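Local coordinates for protein cyclase (Streptomyces sp. R1128, PDB 3TFZ) that probably cyclises and aromatises the nascent polyketide chain in the R1128 biosynthetic pathway, using the interior pocket of a helix-grip fold, at residues E41-G46 and T64-R69; A79-E84 and V89-G94. All coordinates share one frame; numbering follows the deposited sequence.

In the fold
Both contacts lie in one antiparallel sheet of a helix-grip, Bet v1-like fold, their centres about 12 Å apart. Contact 1 reaches across strand 49-58, from 37-46 to 61-72; contact 2 pairs 77-82 with 89-100. Strands 61-72 and 77-82 are neighbours and join them: Thr66 O lies 2.7 Å from Leu83 N and Arg68 N lies 2.8 Å from Arg81 O, both probable hydrogen bonds. Trp65 and Ser67 of segment 64-69 and Gln82 of contact 2 hydrogen-bond to bound cyclohexylpropylsulfonic acid, probably from the crystallisation liquor. Its position is consistent with a pocket between sheet and helix 131-164, where the polyketide would probably bind.

Contact 1: E41-G46 and T64-R69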
ATOM      1  N   GLU A  41     -23.578   6.348  12.734  1.00 30.95           N
ATOM      2  CA  GLU A  41     -24.197   6.697  13.958  1.00 32.19           C
ATOM      3  C   GLU A  41     -23.302   6.462  15.167  1.00 29.87           C
ATOM      4  O   GLU A  41     -22.788   5.374  15.298  1.00 26.67           O
ATOM      5  CB  GLU A  41     -25.387   5.800  14.025  1.00 35.40           C
ATOM      6  CG  GLU A  41     -26.324   6.011  15.113  1.00 44.92           C
ATOM      7  CD  GLU A  41     -27.363   4.910  15.016  1.00 58.78           C
ATOM      8  OE1 GLU A  41     -28.086   4.711  16.082  1.00 57.59           O
ATOM      9  OE2 GLU A  41     -27.369   4.262  13.850  1.00 58.32           O
ATOM     10  N   ILE A  42     -23.212   7.443  16.089  1.00 30.36           N
ATOM     11  CA  ILE A  42     -22.287   7.365  17.193  1.00 29.33           C
ATOM     12  C   ILE A  42     -23.011   6.797  18.316  1.00 32.02           C
ATOM     13  O   ILE A  42     -23.995   7.353  18.788  1.00 35.99           O
ATOM     14  CB  ILE A  42     -21.619   8.719  17.548  1.00 30.23           C
ATOM     15  CG1 ILE A  42     -20.724   9.201  16.360  1.00 30.17           C
ATOM     16  CG2 ILE A  42     -20.705   8.577  18.722  1.00 29.21           C
ATOM     17  CD1 ILE A  42     -20.000  10.583  16.600  1.00 35.03           C
ATOM     18  N   LEU A  43     -22.544   5.662  18.802  1.00 32.14           N
ATOM     19  CA  LEU A  43     -23.249   5.034  19.932  1.00 34.12           C
ATOM     20  C   LEU A  43     -22.622   5.423  21.264  1.00 35.13           C
ATOM     21  O   LEU A  43     -23.299   5.473  22.309  1.00 38.44           O
ATOM     22  CB  LEU A  43     -23.280   3.501  19.749  1.00 34.82           C
ATOM     23  CG  LEU A  43     -24.280   2.548  19.013  1.00 36.35           C
ATOM     24  CD1 LEU A  43     -25.361   3.155  18.086  1.00 30.55           C
ATOM     25  CD2 LEU A  43     -23.513   1.427  18.355  1.00 26.89           C
ATOM     26  N   GLU A  44     -21.330   5.696  21.241  1.00 34.05           N
ATOM     27  CA  GLU A  44     -20.528   5.894  22.458  1.00 36.84           C
ATOM     28  C   GLU A  44     -19.288   6.642  22.023  1.00 33.60           C
ATOM     29  O   GLU A  44     -18.748   6.398  20.961  1.00 32.19           O
ATOM     30  CB  GLU A  44     -20.253   4.537  23.132  1.00 38.23           C
ATOM     31  CG  GLU A  44     -19.853   4.446  24.636  1.00 49.95           C
ATOM     32  CD  GLU A  44     -19.021   3.091  24.928  1.00 60.81           C
ATOM     33  OE1 GLU A  44     -19.405   2.031  24.374  1.00 64.34           O
ATOM     34  OE2 GLU A  44     -17.979   3.054  25.664  1.00 63.01           O
ATOM     35  N   GLU A  45     -18.879   7.595  22.823  1.00 36.54           N
ATOM     36  CA  GLU A  45     -17.853   8.560  22.502  1.00 37.94           C
ATOM     37  C   GLU A  45     -17.272   9.204  23.773  1.00 40.30           C
ATOM     38  O   GLU A  45     -17.979   9.632  24.625  1.00 42.31           O
ATOM     39  CB  GLU A  45     -18.396   9.685  21.621  1.00 39.01           C
ATOM     40  CG  GLU A  45     -17.455   9.901  20.440  1.00 42.26           C
ATOM     41  CD  GLU A  45     -17.591  11.281  19.826  1.00 48.30           C
ATOM     42  OE1 GLU A  45     -18.689  11.939  20.040  1.00 51.68           O
ATOM     43  OE2 GLU A  45     -16.567  11.679  19.175  1.00 44.98           O
ATOM     44  N   GLY A  46     -15.953   9.298  23.829  1.00 40.15           N
ATOM     45  CA  GLY A  46     -15.264   9.762  24.966  1.00 42.65           C
ATOM     46  C   GLY A  46     -13.899  10.149  24.474  1.00 42.67           C
ATOM     47  O   GLY A  46     -13.597  10.092  23.269  1.00 40.34           O
ATOM     48  N   THR A  64     -24.427  -3.841   7.644  1.00 37.64           N
ATOM     49  CA  THR A  64     -24.437  -3.112   8.852  1.00 35.80           C
ATOM     50  C   THR A  64     -23.322  -3.678   9.757  1.00 33.47           C
ATOM     51  O   THR A  64     -23.169  -4.867   9.859  1.00 33.62           O
ATOM     52  CB  THR A  64     -25.855  -3.066   9.457  1.00 36.94           C
ATOM     53  OG1 THR A  64     -25.889  -1.994  10.363  1.00 40.37           O
ATOM     54  CG2 THR A  64     -26.167  -4.280  10.244  1.00 41.02           C
ATOM     55  N   TRP A  65     -22.519  -2.808  10.365  1.00 31.10           N
ATOM     56  CA  TRP A  65     -21.619  -3.231  11.408  1.00 29.61           C
ATOM     57  C   TRP A  65     -21.369  -2.113  12.400  1.00 28.10           C
ATOM     58  O   TRP A  65     -21.729  -0.938  12.193  1.00 27.49           O
ATOM     59  CB  TRP A  65     -20.272  -3.814  10.849  1.00 29.42           C
ATOM     60  CG  TRP A  65     -19.475  -2.875  10.056  1.00 30.10           C
ATOM     61  CD1 TRP A  65     -18.752  -1.793  10.526  1.00 28.19           C
ATOM     62  CD2 TRP A  65     -19.350  -2.848   8.608  1.00 31.43           C
ATOM     63  NE1 TRP A  65     -18.178  -1.100   9.459  1.00 27.29           N
ATOM     64  CE2 TRP A  65     -18.524  -1.709   8.280  1.00 28.56           C
ATOM     65  CE3 TRP A  65     -19.847  -3.666   7.563  1.00 29.19           C
ATOM     66  CZ2 TRP A  65     -18.113  -1.428   6.972  1.00 30.45           C
ATOM     67  CZ3 TRP A  65     -19.482  -3.347   6.241  1.00 30.38           C
ATOM     68  CH2 TRP A  65     -18.615  -2.246   5.956  1.00 31.61           C
ATOM     69  N   THR A  66     -20.729  -2.514  13.493  1.00 27.29           N
ATOM     70  CA  THR A  66     -20.386  -1.671  14.623  1.00 23.71           C
ATOM     71  C   THR A  66     -18.880  -1.777  14.889  1.00 21.60           C
ATOM     72  O   THR A  66     -18.429  -2.848  15.106  1.00 17.98           O
ATOM     73  CB  THR A  66     -21.150  -2.175  15.863  1.00 24.69           C
ATOM     74  OG1 THR A  66     -22.481  -1.716  15.767  1.00 26.94           O
ATOM     75  CG2 THR A  66     -20.577  -1.612  17.140  1.00 23.34           C
ATOM     76  N   SER A  67     -18.143  -0.663  14.899  1.00 20.46           N
ATOM     77  CA  SER A  67     -16.759  -0.723  15.358  1.00 22.54           C
ATOM     78  C   SER A  67     -16.420   0.159  16.473  1.00 21.74           C
ATOM     79  O   SER A  67     -16.972   1.290  16.619  1.00 21.84           O
ATOM     80  CB  SER A  67     -15.742  -0.392  14.255  1.00 20.42           C
ATOM     81  OG  SER A  67     -16.237   0.735  13.661  1.00 29.07           O
ATOM     82  N   ARG A  68     -15.465  -0.363  17.258  1.00 21.60           N
ATOM     83  CA  ARG A  68     -14.788   0.421  18.284  1.00 21.65           C
ATOM     84  C   ARG A  68     -13.537   0.982  17.661  1.00 19.94           C
ATOM     85  O   ARG A  68     -12.673   0.224  17.196  1.00 19.49           O
ATOM     86  CB  ARG A  68     -14.497  -0.361  19.525  1.00 22.08           C
ATOM     87  CG  ARG A  68     -13.816   0.542  20.603  1.00 28.88           C
ATOM     88  CD  ARG A  68     -13.330  -0.250  21.861  1.00 34.49           C
ATOM     89  NE  ARG A  68     -14.479  -0.292  22.773  1.00 47.91           N
ATOM     90  CZ  ARG A  68     -14.711   0.652  23.697  1.00 52.80           C
ATOM     91  NH1 ARG A  68     -13.811   1.650  23.864  1.00 49.16           N
ATOM     92  NH2 ARG A  68     -15.801   0.583  24.480  1.00 55.74           N
ATOM     93  N   ARG A  69     -13.500   2.323  17.555  1.00 19.62           N
ATOM     94  CA  ARG A  69     -12.282   3.084  17.076  1.00 18.17           C
ATOM     95  C   ARG A  69     -11.531   3.686  18.232  1.00 19.34           C
ATOM     96  O   ARG A  69     -12.128   4.453  19.012  1.00 21.59           O
ATOM     97  CB  ARG A  69     -12.643   4.202  16.089  1.00 15.56           C
ATOM     98  CG  ARG A  69     -13.390   3.623  14.806  1.00 12.47           C
ATOM     99  CD  ARG A  69     -14.352   4.649  14.178  1.00 19.90           C
ATOM    100  NE  ARG A  69     -13.918   6.106  14.139  1.00 20.77           N
ATOM    101  CZ  ARG A  69     -13.172   6.661  13.176  1.00 19.51           C
ATOM    102  NH1 ARG A  69     -12.743   5.918  12.146  1.00 19.59           N
ATOM    103  NH2 ARG A  69     -12.865   7.963  13.241  1.00 19.72           N
TER
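Thr66 is the first residue of 64-69 to meet the other segment, its OG1 lying 4.2 Å from Leu43 CD2. This is a loose van der Waals approach: the CD2 methyl of the leucine comes up to the threonine hydroxyl, and no hydrogen bond crosses between the segments. The CA atoms of Leu43 and Thr66 are 9.0 Å apart, too far for directly paired strands, because strand 49-58 runs between them. A classic beta bulge sets Leu43 and Glu44 together opposite Val51 of that strand, and both side chains start toward 64-69.

At Arg68 the chain returns to the contact. Its CG is anti to the backbone N, and the side chain then bends at chi3 (-88°), which carries NH2 to the carboxylate of Glu44. There NH2 forms a salt bridge with OE2 at 3.5 Å, while OE1 is slightly farther from the same nitrogen, at 3.9 Å. Carboxylate and guanidinium planes stand 70° apart, so the two groups do not make the flat, two-pronged pairing of an in-plane bridge. Arg69, next along, turns to other partners, hydrogen-bonding to Gln50, Tyr30 and the backbone of Leu24.

Only 104 Å² is buried here, and Glu44 is exposed and also touches a crystal neighbour. With a single long ion pair and one methyl-to-hydroxyl approach, the attraction across strand 49-58 is probably mostly electrostatic, weakly directional and partly screened by solvent.

Contact 2: A79-E84 and V89-G94; sequences AYRQLE and VGHMSG
Tyr80 and Gly94 form an antiparallel hydrogen-bonded pair: Tyr80 N donates to Gly94 O at 3.0 Å, and Gly94 N returns a bond to Tyr80 O at 3.2 Å. Gln82 N continues the series to Met92 O at 2.9 Å. Past that bond a water bridges the strands, donating to Gln82 O and accepting from Met92 N. Arg81 and Ser93 make the non-hydrogen-bonded pair, their CA atoms 4.3 Å apart.

These bonds close the beta hairpin of strands 77-82 and 89-100, whose segment axes run at 172°, within the sheet that grips helix 131-164; Met92 also touches Leu138 and Val142 of that helix.

The Tyr80 ring packs mainly on the backbone of the partner strand. With chi1 at 72°, Tyr80 CG sits between its backbone N and carbonyl carbon, folding the ring across that strand. Gly94 N lies over one face, 3.5 Å above the plane, while Met92 CG meets the ring edge. The hydroxyl hydrogen-bonds to Thr111 O beyond the hairpin. Without ring and hydroxyl, as with an alanine here, the Gly94 backbone would probably lose the group packed against it and Thr111 O this donor.

Among the remaining side chains, Gln82 and Met92 run alongside each other, the amide CD 3.7 Å from Met92 CG. Arg81, extended, brings NH1 to the edge of the His91 ring, 4.1 Å from CD2, with guanidinium and ring planes 77° apart.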
ATOM      1  N   ALA A  79      -6.873   2.601  15.634  1.00 15.96           N
ATOM      2  CA  ALA A  79      -7.114   1.144  15.758  1.00 16.21           C
ATOM      3  C   ALA A  79      -8.656   0.911  15.751  1.00 15.84           C
ATOM      4  O   ALA A  79      -9.414   1.580  16.460  1.00 14.10           O
ATOM      5  CB  ALA A  79      -6.515   0.578  17.092  1.00 14.94           C
ATOM      6  N   TYR A  80      -9.118   0.007  14.890  1.00 15.30           N
ATOM      7  CA  TYR A  80     -10.543  -0.334  14.832  1.00 14.79           C
ATOM      8  C   TYR A  80     -10.712  -1.827  15.133  1.00 15.39           C
ATOM      9  O   TYR A  80      -9.844  -2.600  14.822  1.00 16.17           O
ATOM     10  CB  TYR A  80     -11.240   0.170  13.504  1.00 11.00           C
ATOM     11  CG  TYR A  80     -10.831  -0.617  12.288  1.00 14.35           C
ATOM     12  CD1 TYR A  80     -11.519  -1.769  11.940  1.00 13.15           C
ATOM     13  CD2 TYR A  80      -9.727  -0.195  11.451  1.00  6.28           C
ATOM     14  CE1 TYR A  80     -11.115  -2.540  10.847  1.00 14.90           C
ATOM     15  CE2 TYR A  80      -9.328  -0.938  10.450  1.00 12.08           C
ATOM     16  CZ  TYR A  80     -10.023  -2.111  10.128  1.00 15.90           C
ATOM     17  OH  TYR A  80      -9.632  -2.819   9.057  1.00 18.16           O
ATOM     18  N   ARG A  81     -11.827  -2.220  15.779  1.00 18.34           N
ATOM     19  CA  ARG A  81     -12.228  -3.646  15.952  1.00 19.78           C
ATOM     20  C   ARG A  81     -13.759  -3.595  15.774  1.00 21.08           C
ATOM     21  O   ARG A  81     -14.433  -2.749  16.354  1.00 18.87           O
ATOM     22  CB  ARG A  81     -11.819  -4.211  17.338  1.00 20.56           C
ATOM     23  CG  ARG A  81     -11.986  -5.742  17.609  1.00 27.35           C
ATOM     24  CD  ARG A  81     -11.932  -6.275  19.117  1.00 37.96           C
ATOM     25  NE  ARG A  81     -11.492  -7.713  19.331  1.00 50.92           N
ATOM     26  CZ  ARG A  81     -12.123  -8.887  18.960  1.00 58.71           C
ATOM     27  NH1 ARG A  81     -13.300  -8.930  18.286  1.00 58.56           N
ATOM     28  NH2 ARG A  81     -11.561 -10.087  19.255  1.00 56.34           N
ATOM     29  N   GLN A  82     -14.310  -4.460  14.893  1.00 19.89           N
ATOM     30  CA  GLN A  82     -15.750  -4.544  14.680  1.00 20.46           C
ATOM     31  C   GLN A  82     -16.383  -5.420  15.796  1.00 21.16           C
ATOM     32  O   GLN A  82     -15.894  -6.497  15.996  1.00 22.13           O
ATOM     33  CB  GLN A  82     -16.018  -5.109  13.272  1.00 17.58           C
ATOM     34  CG  GLN A  82     -15.641  -4.093  12.271  1.00 20.27           C
ATOM     35  CD  GLN A  82     -16.210  -4.424  10.908  1.00 23.08           C
ATOM     36  OE1 GLN A  82     -16.810  -5.513  10.684  1.00 21.55           O
ATOM     37  NE2 GLN A  82     -16.040  -3.491   9.987  1.00 19.36           N
ATOM     38  N   LEU A  83     -17.382  -4.900  16.517  1.00 23.60           N
ATOM     39  CA  LEU A  83     -18.084  -5.557  17.650  1.00 28.17           C
ATOM     40  C   LEU A  83     -19.330  -6.301  17.181  1.00 30.33           C
ATOM     41  O   LEU A  83     -19.883  -7.116  17.909  1.00 34.29           O
ATOM     42  CB  LEU A  83     -18.508  -4.537  18.722  1.00 28.57           C
ATOM     43  CG  LEU A  83     -17.361  -3.679  19.286  1.00 30.41           C
ATOM     44  CD1 LEU A  83     -17.874  -2.775  20.426  1.00 27.05           C
ATOM     45  CD2 LEU A  83     -16.080  -4.553  19.689  1.00 23.57           C
ATOM     46  N   GLU A  84     -19.817  -5.924  16.005  1.00 30.58           N
ATOM     47  CA  GLU A  84     -20.887  -6.604  15.328  1.00 32.32           C
ATOM     48  C   GLU A  84     -20.431  -6.532  13.863  1.00 30.21           C
ATOM     49  O   GLU A  84     -19.870  -5.547  13.467  1.00 28.39           O
ATOM     50  CB  GLU A  84     -22.296  -5.980  15.689  1.00 34.84           C
ATOM     51  CG  GLU A  84     -22.820  -6.565  17.120  1.00 41.01           C
ATOM     52  CD  GLU A  84     -23.896  -5.746  17.791  1.00 52.71           C
ATOM     53  OE1 GLU A  84     -23.586  -4.774  18.531  1.00 58.27           O
ATOM     54  OE2 GLU A  84     -25.076  -6.089  17.596  1.00 58.75           O
ATOM     55  N   VAL A  89     -18.660 -12.620   8.157  1.00 20.79           N
ATOM     56  CA  VAL A  89     -17.393 -12.131   8.777  1.00 18.72           C
ATOM     57  C   VAL A  89     -17.332 -12.629  10.156  1.00 18.59           C
ATOM     58  O   VAL A  89     -18.339 -12.538  10.891  1.00 17.55           O
ATOM     59  CB  VAL A  89     -17.268 -10.546   8.766  1.00 18.97           C
ATOM     60  CG1 VAL A  89     -16.132 -10.042   9.692  1.00 15.84           C
ATOM     61  CG2 VAL A  89     -17.140 -10.059   7.405  1.00 15.20           C
ATOM     62  N   GLY A  90     -16.175 -13.173  10.524  1.00 18.69           N
ATOM     63  CA  GLY A  90     -16.061 -13.779  11.860  1.00 18.31           C
ATOM     64  C   GLY A  90     -15.252 -12.809  12.641  1.00 22.29           C
ATOM     65  O   GLY A  90     -15.563 -12.526  13.792  1.00 24.05           O
ATOM     66  N   HIS A  91     -14.223 -12.183  12.021  1.00 22.61           N
ATOM     67  CA  HIS A  91     -13.457 -11.164  12.768  1.00 21.85           C
ATOM     68  C   HIS A  91     -12.968 -10.119  11.832  1.00 20.00           C
ATOM     69  O   HIS A  91     -12.691 -10.442  10.692  1.00 16.97           O
ATOM     70  CB  HIS A  91     -12.321 -11.823  13.573  1.00 24.36           C
ATOM     71  CG  HIS A  91     -12.838 -12.677  14.731  1.00 36.80           C
ATOM     72  ND1 HIS A  91     -13.100 -14.041  14.622  1.00 41.70           N
ATOM     73  CD2 HIS A  91     -13.169 -12.333  16.018  1.00 40.14           C
ATOM     74  CE1 HIS A  91     -13.512 -14.498  15.795  1.00 46.96           C
ATOM     75  NE2 HIS A  91     -13.568 -13.485  16.653  1.00 45.79           N
ATOM     76  N   MET A  92     -12.828  -8.873  12.336  1.00 18.23           N
ATOM     77  CA  MET A  92     -12.415  -7.757  11.489  1.00 17.51           C
ATOM     78  C   MET A  92     -11.831  -6.594  12.307  1.00 17.87           C
ATOM     79  O   MET A  92     -12.585  -5.887  13.020  1.00 19.54           O
ATOM     80  CB  MET A  92     -13.575  -7.214  10.619  1.00 16.94           C
ATOM     81  CG  MET A  92     -13.135  -6.062   9.652  1.00 14.96           C
ATOM     82  SD  MET A  92     -12.182  -6.653   8.280  1.00 17.72           S
ATOM     83  CE  MET A  92     -13.375  -7.771   7.478  1.00 12.37           C
ATOM     84  N   SER A  93     -10.504  -6.383  12.162  1.00 16.36           N
ATOM     85  CA  SER A  93      -9.782  -5.374  12.875  1.00 15.52           C
ATOM     86  C   SER A  93      -8.617  -4.863  12.030  1.00 16.26           C
ATOM     87  O   SER A  93      -8.405  -5.364  10.848  1.00 17.19           O
ATOM     88  CB  SER A  93      -9.500  -5.850  14.325  1.00 16.34           C
ATOM     89  OG  SER A  93      -8.318  -6.593  14.398  1.00 15.16           O
ATOM     90  N   GLY A  94      -7.963  -3.778  12.494  1.00 15.16           N
ATOM     91  CA  GLY A  94      -6.901  -3.146  11.740  1.00 11.41           C
ATOM     92  C   GLY A  94      -6.529  -1.772  12.285  1.00 13.34           C
ATOM     93  O   GLY A  94      -6.900  -1.385  13.408  1.00 12.51           O
TER
HETATM   94  O   HOH W   1     -13.850  -8.472  15.058  1.00 18.82           O